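Local coordinates for citrate lyase, subunit 1 (Methanosaeta concilii, PDB 6HXI), which probably catalyses the ATP-dependent conversion of citrate and coenzyme A to acetyl-CoA and oxaloacetate as one subunit of ATP citrate lyase, at residues A341-T346 / G378-E383; D347-F352 / Y382-K387. All coordinates share one frame; numbering follows the deposited sequence.

Interaction 1 (A341-T346 / G378-E383); sequences AIANFT and GGPNYE. With COA (coenzyme A), chain G.
Gly378 O accepts a nearly straight hydrogen bond from Ala343 N (3.1 Å, 169° at the hydrogen). The donor sits above the carbonyl plane, 58° out of it. A side chain on Gly378 would run into Ile342 CG1. A CB on Gly379 would strike Ala343 CB. The Gly379 backbone angles would also jam it against Gly378 O, reason enough for a glycine. Ile342 CG2 rests 3.7 Å from Gly379 N. These loops follow neighbouring parallel strands, 334-338 and 371-376, in a succinyl-CoA synthetase-like domain, and each leads into a helix. The Pro380 ring packs against the backbone carbonyls of 343-346. Its CD lies 3.3 Å from Thr346 O and 3.9 Å from Ala343 CB, while CG faces Phe345 O. Phe345 N, Asn344 ND2 and Thr346 OG1 bind a citrate anion. Thr346 OG1 also bonds to Asp308 N, and Asn344 OD1 accepts from Ala155 N of the succinyl-CoA ligase alpha subunit chain. Phe345 CG lies between the backbone N and the carbonyl carbon (chi1 67°), which carries the ring edge to coenzyme A, CE1 3.8 Å from C2P. Pro380 and Asn381 form the middle of a type II turn, closed by Tyr382 N to Gly379 O, 3.0 Å.

Interaction 2 (D347-F352 / Y382-K387); sequences DVAKTF and YEQGLK
Two helices that follow neighbouring strands of a parallel alpha/beta sheet pack here by their first turns. Their axes run 27° from parallel and approach to 7.6 Å. Gly385 makes this closeness possible, since Ala349 CA lies 4.2 Å from Gly385 CA and a CB on Gly385 would clash with Val348 CG1. Val348 CG1 is anti to the backbone N (chi1 -176°), and the side chain lies beside Tyr382. Val348 CB is 3.7 Å from Tyr382 CA, and Val348 CG2 touches Tyr382 CB. On its own helix, Val348 CG1 also sits over one face of the Phe352 ring, offset toward the rim.

The other flank is more open to solvent. Gln384 is extended, with CG anti to its backbone N, and turns the flat face of its amide onto Ala349 CB, 3.6 Å from Gln384 CD. An alanine here would probably leave Ala349 CB poorly covered and lose packing on Thr346 of the succinyl-CoA ligase alpha subunit chain. Lys350 points away, exposed to solvent. Next to it, Asp347 caps the helix, although both bonds to its OD1, from Ala349 N and Lys350 N, are weak.

Thr351, by contrast, is buried, and its N and OG1 both grip Asp347 O. Also on the buried side, Phe352 CE2 meets Leu386 CD2, and the ring presents its edge to Gly385 O, in plane, with CD2 3.7 Å from that oxygen.

How the interactions relate
Both contacts bring together the segments after strands 334-338 and 371-376. Interaction 1 joins the loops themselves and is almost wholly buried, next to citrate, coenzyme A and the alpha subunit. Interaction 2 joins the helices that start just after those loops. It has a buried side at Val348, Phe352 and Leu386 and a more exposed one at Gln384. They share Tyr382, and Val348 N probably donates a hydrogen bond to Pro380 O (2.8 Å), tying one contact to the other. Their chemistry differs. Interaction 1 uses a backbone hydrogen bond and a proline against carbonyls, and polar groups of 341-346 bond to citrate and the alpha subunit. Interaction 2 is van der Waals packing, mostly apolar, with one amide on a methyl.

Interaction 1 (A341-T346 / G378-E383)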
loop_
_atom_site.group_PDB
_atom_site.type_symbol
_atom_site.label_atom_id
_atom_site.label_comp_id
_atom_site.label_asym_id
_atom_site.label_seq_id
_atom_site.Cartn_x
_atom_site.Cartn_y
_atom_site.Cartn_z
ATOM N N ALA C 341 21.513 -5.347 -52.480
ATOM C CA ALA C 341 20.270 -5.012 -53.157
ATOM C C ALA C 341 19.448 -4.094 -52.256
ATOM O O ALA C 341 19.944 -3.615 -51.236
ATOM C CB ALA C 341 19.484 -6.287 -53.464
ATOM N N ILE C 342 18.200 -3.832 -52.642
ATOM C CA ILE C 342 17.266 -3.066 -51.828
ATOM C C ILE C 342 16.695 -4.135 -50.885
ATOM O O ILE C 342 16.019 -5.040 -51.363
ATOM C CB ILE C 342 16.183 -2.355 -52.682
ATOM C CG1 ILE C 342 16.820 -1.391 -53.717
ATOM C CG2 ILE C 342 15.159 -1.625 -51.764
ATOM C CD1 ILE C 342 15.885 -1.008 -54.891
ATOM N N ALA C 343 17.080 -4.109 -49.584
ATOM C CA ALA C 343 16.637 -5.127 -48.626
ATOM C C ALA C 343 15.147 -5.135 -48.422
ATOM O O ALA C 343 14.474 -4.099 -48.555
ATOM C CB ALA C 343 17.350 -4.972 -47.285
ATOM N N ASN C 344 14.635 -6.311 -48.052
ATOM C CA ASN C 344 13.233 -6.503 -47.711
ATOM C C ASN C 344 13.051 -6.295 -46.205
ATOM O O ASN C 344 11.997 -5.852 -45.774
ATOM C CB ASN C 344 12.788 -7.916 -48.064
ATOM C CG ASN C 344 12.951 -8.278 -49.509
ATOM O OD1 ASN C 344 12.077 -8.024 -50.347
ATOM N ND2 ASN C 344 14.047 -8.931 -49.808
ATOM N N PHE C 345 14.031 -6.683 -45.393
ATOM C CA PHE C 345 13.818 -6.572 -43.954
ATOM C C PHE C 345 15.064 -6.212 -43.157
ATOM O O PHE C 345 14.911 -5.680 -42.062
ATOM C CB PHE C 345 13.129 -7.826 -43.380
ATOM C CG PHE C 345 13.910 -9.124 -43.408
ATOM C CD1 PHE C 345 13.922 -9.925 -44.552
ATOM C CD2 PHE C 345 14.585 -9.570 -42.279
ATOM C CE1 PHE C 345 14.626 -11.143 -44.566
ATOM C CE2 PHE C 345 15.294 -10.779 -42.297
ATOM C CZ PHE C 345 15.304 -11.558 -43.436
ATOM N N THR C 346 16.272 -6.492 -43.674
ATOM C CA THR C 346 17.536 -6.129 -43.022
ATOM C C THR C 346 17.513 -4.640 -42.793
ATOM O O THR C 346 17.323 -3.874 -43.739
ATOM C CB THR C 346 18.730 -6.573 -43.878
ATOM O OG1 THR C 346 18.736 -8.004 -43.971
ATOM C CG2 THR C 346 20.092 -6.090 -43.330
ATOM N N GLY C 378 19.980 0.042 -50.379
ATOM C CA GLY C 378 18.558 0.330 -50.237
ATOM C C GLY C 378 17.998 -0.622 -49.190
ATOM O O GLY C 378 18.682 -1.584 -48.795
ATOM N N GLY C 379 16.774 -0.356 -48.736
ATOM C CA GLY C 379 16.122 -1.177 -47.721
ATOM C C GLY C 379 15.589 -0.415 -46.513
ATOM O O GLY C 379 15.660 0.820 -46.487
ATOM N N PRO C 380 15.014 -1.136 -45.499
ATOM C CA PRO C 380 14.476 -0.450 -44.305
ATOM C C PRO C 380 15.449 0.525 -43.647
ATOM O O PRO C 380 16.556 0.150 -43.295
ATOM C CB PRO C 380 14.072 -1.608 -43.379
ATOM C CG PRO C 380 13.831 -2.745 -44.291
ATOM C CD PRO C 380 14.814 -2.598 -45.405
ATOM N N ASN C 381 15.022 1.795 -43.533
ATOM C CA ASN C 381 15.756 2.942 -42.963
ATOM C C ASN C 381 17.065 3.255 -43.709
ATOM O O ASN C 381 17.993 3.775 -43.098
ATOM C CB ASN C 381 16.009 2.777 -41.439
ATOM C CG ASN C 381 14.810 2.364 -40.601
ATOM O OD1 ASN C 381 14.819 1.308 -39.975
ATOM N ND2 ASN C 381 13.786 3.207 -40.497
ATOM N N TYR C 382 17.138 2.963 -45.023
ATOM C CA TYR C 382 18.368 3.182 -45.795
ATOM C C TYR C 382 18.862 4.614 -45.724
ATOM O O TYR C 382 20.065 4.796 -45.578
ATOM C CB TYR C 382 18.270 2.697 -47.261
ATOM C CG TYR C 382 17.608 3.665 -48.214
ATOM C CD1 TYR C 382 16.234 3.638 -48.420
ATOM C CD2 TYR C 382 18.352 4.614 -48.907
ATOM C CE1 TYR C 382 15.618 4.525 -49.301
ATOM C CE2 TYR C 382 17.742 5.530 -49.760
ATOM C CZ TYR C 382 16.376 5.460 -49.979
ATOM O OH TYR C 382 15.746 6.324 -50.840
ATOM N N GLU C 383 17.951 5.620 -45.818
ATOM C CA GLU C 383 18.337 7.039 -45.811
ATOM C C GLU C 383 19.116 7.403 -44.544
ATOM O O GLU C 383 20.148 8.058 -44.645
ATOM C CB GLU C 383 17.166 8.009 -46.106
ATOM C CG GLU C 383 15.859 7.848 -45.339
ATOM C CD GLU C 383 14.884 6.821 -45.894
ATOM O OE1 GLU C 383 14.824 5.694 -45.346
ATOM O OE2 GLU C 383 14.229 7.125 -46.917
HETATM N N1A COA G . 14.131 -19.041 -22.724
HETATM C C2A COA G . 14.335 -20.078 -23.544
HETATM N N3A COA G . 14.327 -20.100 -24.884
HETATM C C4A COA G . 14.010 -18.896 -25.386
HETATM C C5A COA G . 13.765 -17.739 -24.667
HETATM C C6A COA G . 13.869 -17.827 -23.264
HETATM N N6A COA G . 13.756 -16.779 -22.450
HETATM N N7A COA G . 13.372 -16.712 -25.510
HETATM C C8A COA G . 13.399 -17.256 -26.700
HETATM N N9A COA G . 13.770 -18.577 -26.703
HETATM C C1B COA G . 13.860 -19.478 -27.851
HETATM C C2B COA G . 12.590 -19.617 -28.680
HETATM O O2B COA G . 11.684 -20.549 -28.086
HETATM C C3B COA G . 13.176 -20.135 -29.998
HETATM O O3B COA G . 13.469 -21.549 -29.941
HETATM P P3B COA G . 13.504 -22.497 -31.222
HETATM O O7A COA G . 14.433 -21.868 -32.204
HETATM O O8A COA G . 13.961 -23.823 -30.728
HETATM O O9A COA G . 12.046 -22.607 -31.703
HETATM C C4B COA G . 14.560 -19.478 -30.073
HETATM O O4B COA G . 14.848 -18.998 -28.743
HETATM C C5B COA G . 14.691 -18.357 -31.072
HETATM O O5B COA G . 13.529 -17.515 -30.941
HETATM P P1A COA G . 12.759 -16.913 -32.251
HETATM O O1A COA G . 11.842 -15.786 -31.949
HETATM O O2A COA G . 12.114 -18.007 -33.088
HETATM O O3A COA G . 14.084 -16.403 -32.979
HETATM P P2A COA G . 14.547 -15.486 -34.195
HETATM O O4A COA G . 14.718 -14.095 -33.733
HETATM O O5A COA G . 15.867 -16.068 -34.646
HETATM O O6A COA G . 13.413 -15.598 -35.347
HETATM C CBP COA G . 13.506 -15.968 -37.757
HETATM C CCP COA G . 13.449 -16.613 -36.367
HETATM C CDP COA G . 13.510 -17.090 -38.804
HETATM C CEP COA G . 12.291 -15.051 -37.999
HETATM C CAP COA G . 14.809 -15.128 -37.861
HETATM O OAP COA G . 15.927 -15.851 -37.378
HETATM C C9P COA G . 15.139 -14.545 -39.229
HETATM O O9P COA G . 14.588 -13.508 -39.605
HETATM N N8P COA G . 16.049 -15.205 -39.963
HETATM C C7P COA G . 16.394 -14.824 -41.326
HETATM C C6P COA G . 15.996 -15.882 -42.318
HETATM C C5P COA G . 16.439 -15.547 -43.723
HETATM O O5P COA G . 17.445 -14.869 -43.922
HETATM N N4P COA G . 15.668 -16.004 -44.709
HETATM C C3P COA G . 15.898 -15.677 -46.111
HETATM C C2P COA G . 15.342 -14.321 -46.494
HETATM S S1P COA G . 15.546 -14.206 -48.294
#

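Interaction 2 (D347-F352 / Y382-K387)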
loop_
_atom_site.group_PDB
_atom_site.type_symbol
_atom_site.label_atom_id
_atom_site.label_comp_id
_atom_site.label_asym_id
_atom_site.label_seq_id
_atom_site.Cartn_x
_atom_site.Cartn_y
_atom_site.Cartn_z
ATOM N N ASP C 347 17.634 -4.231 -41.533
ATOM C CA ASP C 347 17.637 -2.819 -41.163
ATOM C C ASP C 347 18.973 -2.155 -41.561
ATOM O O ASP C 347 20.026 -2.495 -41.025
ATOM C CB ASP C 347 17.362 -2.667 -39.656
ATOM C CG ASP C 347 16.773 -1.318 -39.302
ATOM O OD1 ASP C 347 17.496 -0.297 -39.431
ATOM O OD2 ASP C 347 15.581 -1.275 -38.920
ATOM N N VAL C 348 18.927 -1.209 -42.498
ATOM C CA VAL C 348 20.150 -0.561 -42.996
ATOM C C VAL C 348 20.774 0.378 -41.942
ATOM O O VAL C 348 21.996 0.534 -41.909
ATOM C CB VAL C 348 19.914 0.134 -44.366
ATOM C CG1 VAL C 348 21.212 0.726 -44.931
ATOM C CG2 VAL C 348 19.279 -0.827 -45.372
ATOM N N ALA C 349 19.937 0.983 -41.079
ATOM C CA ALA C 349 20.379 1.890 -40.024
ATOM C C ALA C 349 21.180 1.157 -38.971
ATOM O O ALA C 349 22.240 1.649 -38.580
ATOM C CB ALA C 349 19.189 2.577 -39.381
ATOM N N LYS C 350 20.653 0.005 -38.474
ATOM C CA LYS C 350 21.272 -0.842 -37.434
ATOM C C LYS C 350 22.546 -1.512 -37.946
ATOM O O LYS C 350 23.553 -1.526 -37.232
ATOM C CB LYS C 350 20.291 -1.927 -36.928
ATOM C CG LYS C 350 19.075 -1.393 -36.199
ATOM C CD LYS C 350 18.171 -2.529 -35.743
ATOM C CE LYS C 350 16.861 -1.998 -35.219
ATOM N NZ LYS C 350 15.934 -3.092 -34.827
ATOM N N THR C 351 22.500 -2.082 -39.182
ATOM C CA THR C 351 23.661 -2.746 -39.791
ATOM C C THR C 351 24.770 -1.726 -40.079
ATOM O O THR C 351 25.908 -1.945 -39.647
ATOM C CB THR C 351 23.296 -3.584 -41.030
ATOM O OG1 THR C 351 22.779 -2.752 -42.057
ATOM C CG2 THR C 351 22.352 -4.727 -40.721
ATOM N N PHE C 352 24.431 -0.591 -40.767
ATOM C CA PHE C 352 25.422 0.444 -41.076
ATOM C C PHE C 352 25.933 1.147 -39.826
ATOM O O PHE C 352 27.048 1.643 -39.866
ATOM C CB PHE C 352 24.936 1.437 -42.142
ATOM C CG PHE C 352 25.032 0.936 -43.570
ATOM C CD1 PHE C 352 25.280 -0.409 -43.845
ATOM C CD2 PHE C 352 24.866 1.805 -44.639
ATOM C CE1 PHE C 352 25.362 -0.871 -45.154
ATOM C CE2 PHE C 352 24.952 1.341 -45.951
ATOM C CZ PHE C 352 25.209 0.008 -46.199
ATOM N N TYR C 382 17.138 2.963 -45.023
ATOM C CA TYR C 382 18.368 3.182 -45.795
ATOM C C TYR C 382 18.862 4.614 -45.724
ATOM O O TYR C 382 20.065 4.796 -45.578
ATOM C CB TYR C 382 18.270 2.697 -47.261
ATOM C CG TYR C 382 17.608 3.665 -48.214
ATOM C CD1 TYR C 382 16.234 3.638 -48.420
ATOM C CD2 TYR C 382 18.352 4.614 -48.907
ATOM C CE1 TYR C 382 15.618 4.525 -49.301
ATOM C CE2 TYR C 382 17.742 5.530 -49.760
ATOM C CZ TYR C 382 16.376 5.460 -49.979
ATOM O OH TYR C 382 15.746 6.324 -50.840
ATOM N N GLU C 383 17.951 5.620 -45.818
ATOM C CA GLU C 383 18.337 7.039 -45.811
ATOM C C GLU C 383 19.116 7.403 -44.544
ATOM O O GLU C 383 20.148 8.058 -44.645
ATOM C CB GLU C 383 17.166 8.009 -46.106
ATOM C CG GLU C 383 15.859 7.848 -45.339
ATOM C CD GLU C 383 14.884 6.821 -45.894
ATOM O OE1 GLU C 383 14.824 5.694 -45.346
ATOM O OE2 GLU C 383 14.229 7.125 -46.917
ATOM N N GLN C 384 18.688 6.887 -43.383
ATOM C CA GLN C 384 19.380 7.050 -42.100
ATOM C C GLN C 384 20.770 6.377 -42.142
ATOM O O GLN C 384 21.736 6.959 -41.638
ATOM C CB GLN C 384 18.522 6.480 -40.963
ATOM C CG GLN C 384 19.155 6.585 -39.577
ATOM C CD GLN C 384 18.346 5.920 -38.485
ATOM O OE1 GLN C 384 17.196 5.497 -38.680
ATOM N NE2 GLN C 384 18.927 5.840 -37.292
ATOM N N GLY C 385 20.855 5.184 -42.741
ATOM C CA GLY C 385 22.107 4.451 -42.899
ATOM C C GLY C 385 23.105 5.165 -43.811
ATOM O O GLY C 385 24.287 5.284 -43.470
ATOM N N LEU C 386 22.639 5.651 -44.968
ATOM C CA LEU C 386 23.490 6.381 -45.912
ATOM C C LEU C 386 23.920 7.736 -45.305
ATOM O O LEU C 386 25.018 8.201 -45.605
ATOM C CB LEU C 386 22.809 6.602 -47.283
ATOM C CG LEU C 386 22.273 5.407 -48.097
ATOM C CD1 LEU C 386 21.747 5.887 -49.438
ATOM C CD2 LEU C 386 23.328 4.339 -48.344
ATOM N N LYS C 387 23.072 8.351 -44.442
ATOM C CA LYS C 387 23.381 9.609 -43.737
ATOM C C LYS C 387 24.592 9.405 -42.805
ATOM O O LYS C 387 25.478 10.256 -42.779
ATOM C CB LYS C 387 22.174 10.115 -42.925
ATOM C CG LYS C 387 22.224 11.619 -42.626
ATOM C CD LYS C 387 21.472 12.003 -41.342
ATOM C CE LYS C 387 19.964 12.075 -41.496
ATOM N NZ LYS C 387 19.263 11.869 -40.200
#